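Local coordinates for protein putative nucleotide-diphospho-sugar transferase (Desulfovibrio desulfuricans subsp. desulfuricans, PDB 3CGX) that probably transfers sugars from nucleotide-diphospho-sugar donors, as a putative glycosyltransferase of GT-A type, at residues A[67-72]-A[77-82]. Residues are numbered along the deposited sequence; the frame is centred on the assembly and turned at random.
Sequences EKFKAW and HMFAAQ
F79 reaches from the edge strand 78-81 to the helix and lays one face of its ring against F69. The part of F69 that it meets is the methylene: CB of F69 lies 3.9 Å from the centroid of the F79 ring, 17° off the ring normal, a CH-pi contact displaced toward the CD1–CE1 rim. The two rings themselves come together obliquely, their centroids 5.7 Å apart and their planes at 44°; the F69 ring leads away from strand 78-81, where it stacks with Y58 and meets Y13 edge-to-face. Phenylalanine suits both places: the buried F69 ring is flat and wholly apolar, with no polar group to satisfy, and F79 offers a broad flat face to the F69 methylene. With chi1 at -59°, CG of F79 stands anti to its own carbonyl carbon, and the ring extends to the helix backbone, where CZ of F79 comes 3.5 Å from O of F69. From the CD2–CE2 side, CG of K70 comes obliquely to CE2 of F79 at 4.0 Å. Lysine fits this partly exposed border: its inner methylene, CG, meets the ring, while the chain bends at chi3 and carries NZ off to E67, one helical turn back. There NZ of K70 forms a salt bridge of 2.8 Å with OE2 of E67 on the syn side of the carboxylate, somewhat out of its plane. No hydrogen bond links residues 67-72 to 77-82; the contact is mainly apolar packing. This is the helix-on-sheet packing of a beta-alpha-beta unit, in which helix 65-73 connects parallel neighbours 53-58 and 78-81 at the margin of a Rossmann-like sheet, consistent with a GT-A fold.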
loop_
_atom_site.group_PDB
_atom_site.type_symbol
_atom_site.label_atom_id
_atom_site.label_comp_id
_atom_site.label_asym_id
_atom_site.label_seq_id
_atom_site.Cartn_x
_atom_site.Cartn_y
_atom_site.Cartn_z
ATOM N N GLU A 67 13.964 -9.997 -12.246
ATOM C CA GLU A 67 14.178 -11.379 -11.832
ATOM C C GLU A 67 14.290 -11.472 -10.301
ATOM O O GLU A 67 13.982 -12.514 -9.692
ATOM C CB GLU A 67 15.400 -11.977 -12.545
ATOM C CG GLU A 67 15.196 -12.202 -14.015
ATOM C CD GLU A 67 14.082 -13.195 -14.330
ATOM O OE1 GLU A 67 13.889 -14.148 -13.547
ATOM O OE2 GLU A 67 13.394 -13.003 -15.364
ATOM N N LYS A 68 14.692 -10.385 -9.664
ATOM C CA LYS A 68 14.776 -10.369 -8.177
ATOM C C LYS A 68 13.358 -10.490 -7.599
ATOM O O LYS A 68 13.069 -11.270 -6.686
ATOM C CB LYS A 68 15.469 -9.112 -7.648
ATOM C CG LYS A 68 16.934 -9.209 -7.594
ATOM C CD LYS A 68 17.560 -7.907 -7.089
ATOM C CE LYS A 68 17.365 -7.802 -5.598
ATOM N NZ LYS A 68 18.295 -6.828 -4.971
ATOM N N PHE A 69 12.440 -9.776 -8.234
ATOM C CA PHE A 69 11.028 -9.827 -7.864
ATOM C C PHE A 69 10.400 -11.192 -8.119
ATOM O O PHE A 69 9.648 -11.692 -7.286
ATOM C CB PHE A 69 10.207 -8.704 -8.524
ATOM C CG PHE A 69 10.169 -7.445 -7.685
ATOM C CD1 PHE A 69 9.325 -7.379 -6.566
ATOM C CD2 PHE A 69 11.026 -6.397 -7.943
ATOM C CE1 PHE A 69 9.318 -6.246 -5.740
ATOM C CE2 PHE A 69 11.038 -5.258 -7.113
ATOM C CZ PHE A 69 10.174 -5.188 -6.012
ATOM N N LYS A 70 10.712 -11.780 -9.268
ATOM C CA LYS A 70 10.185 -13.119 -9.601
ATOM C C LYS A 70 10.714 -14.151 -8.599
ATOM O O LYS A 70 9.972 -15.024 -8.114
ATOM C CB LYS A 70 10.496 -13.528 -11.069
ATOM C CG LYS A 70 9.949 -12.531 -12.062
ATOM C CD LYS A 70 9.812 -12.965 -13.518
ATOM C CE LYS A 70 10.669 -14.098 -13.979
ATOM N NZ LYS A 70 10.789 -14.036 -15.508
ATOM N N ALA A 71 11.999 -14.061 -8.278
ATOM C CA ALA A 71 12.616 -15.014 -7.355
ATOM C C ALA A 71 12.058 -14.880 -5.944
ATOM O O ALA A 71 12.036 -15.833 -5.178
ATOM C CB ALA A 71 14.161 -14.887 -7.365
ATOM N N TRP A 72 11.598 -13.690 -5.614
ATOM C CA TRP A 72 11.090 -13.410 -4.260
ATOM C C TRP A 72 9.605 -13.789 -4.111
ATOM O O TRP A 72 9.257 -14.658 -3.311
ATOM C CB TRP A 72 11.303 -11.937 -3.893
ATOM C CG TRP A 72 10.614 -11.497 -2.607
ATOM C CD1 TRP A 72 10.344 -12.267 -1.524
ATOM C CD2 TRP A 72 10.137 -10.191 -2.298
ATOM N NE1 TRP A 72 9.706 -11.531 -0.549
ATOM C CE2 TRP A 72 9.569 -10.248 -0.995
ATOM C CE3 TRP A 72 10.109 -8.984 -2.996
ATOM C CZ2 TRP A 72 9.001 -9.149 -0.384
ATOM C CZ3 TRP A 72 9.534 -7.882 -2.398
ATOM C CH2 TRP A 72 8.984 -7.969 -1.101
ATOM N N HIS A 77 3.313 -13.935 -11.034
ATOM C CA HIS A 77 2.693 -12.605 -10.772
ATOM C C HIS A 77 3.104 -11.588 -11.825
ATOM O O HIS A 77 4.108 -11.750 -12.555
ATOM C CB HIS A 77 3.087 -12.087 -9.376
ATOM C CG HIS A 77 2.865 -13.095 -8.303
ATOM N ND1 HIS A 77 1.611 -13.394 -7.829
ATOM C CD2 HIS A 77 3.713 -13.948 -7.694
ATOM C CE1 HIS A 77 1.705 -14.357 -6.927
ATOM N NE2 HIS A 77 2.969 -14.723 -6.837
HETATM N N MSE A 78 2.279 -10.556 -11.937
HETATM C CA MSE A 78 2.517 -9.481 -12.894
HETATM C C MSE A 78 3.232 -8.358 -12.156
HETATM O O MSE A 78 2.738 -7.818 -11.152
HETATM C CB MSE A 78 1.200 -8.992 -13.509
HETATM C CG MSE A 78 0.527 -10.072 -14.286
HETATM SE SE MSE A 78 -1.193 -9.519 -15.097
HETATM C CE MSE A 78 -2.400 -9.695 -13.508
ATOM N N PHE A 79 4.421 -8.029 -12.650
ATOM C CA PHE A 79 5.267 -7.009 -12.054
ATOM C C PHE A 79 5.493 -5.912 -13.091
ATOM O O PHE A 79 5.599 -6.201 -14.274
ATOM C CB PHE A 79 6.632 -7.572 -11.657
ATOM C CG PHE A 79 6.592 -8.721 -10.670
ATOM C CD1 PHE A 79 6.477 -8.466 -9.299
ATOM C CD2 PHE A 79 6.774 -10.031 -11.082
ATOM C CE1 PHE A 79 6.454 -9.512 -8.376
ATOM C CE2 PHE A 79 6.753 -11.098 -10.140
ATOM C CZ PHE A 79 6.593 -10.822 -8.809
ATOM N N ALA A 80 5.561 -4.667 -12.627
ATOM C CA ALA A 80 5.908 -3.514 -13.476
ATOM C C ALA A 80 6.629 -2.496 -12.642
ATOM O O ALA A 80 6.289 -2.309 -11.472
ATOM C CB ALA A 80 4.664 -2.881 -14.116
ATOM N N ALA A 81 7.631 -1.834 -13.241
ATOM C CA ALA A 81 8.302 -0.720 -12.573
ATOM C C ALA A 81 7.319 0.429 -12.499
ATOM O O ALA A 81 6.545 0.663 -13.409
ATOM C CB ALA A 81 9.620 -0.258 -13.281
ATOM N N GLN A 82 7.360 1.127 -11.392
ATOM C CA GLN A 82 6.684 2.410 -11.255
ATOM C C GLN A 82 7.476 3.355 -12.141
ATOM O O GLN A 82 8.715 3.253 -12.262
ATOM C CB GLN A 82 6.708 2.932 -9.824
ATOM C CG GLN A 82 5.876 2.135 -8.789
ATOM C CD GLN A 82 6.046 2.698 -7.384
ATOM O OE1 GLN A 82 6.210 3.917 -7.228
ATOM N NE2 GLN A 82 6.000 1.820 -6.342
#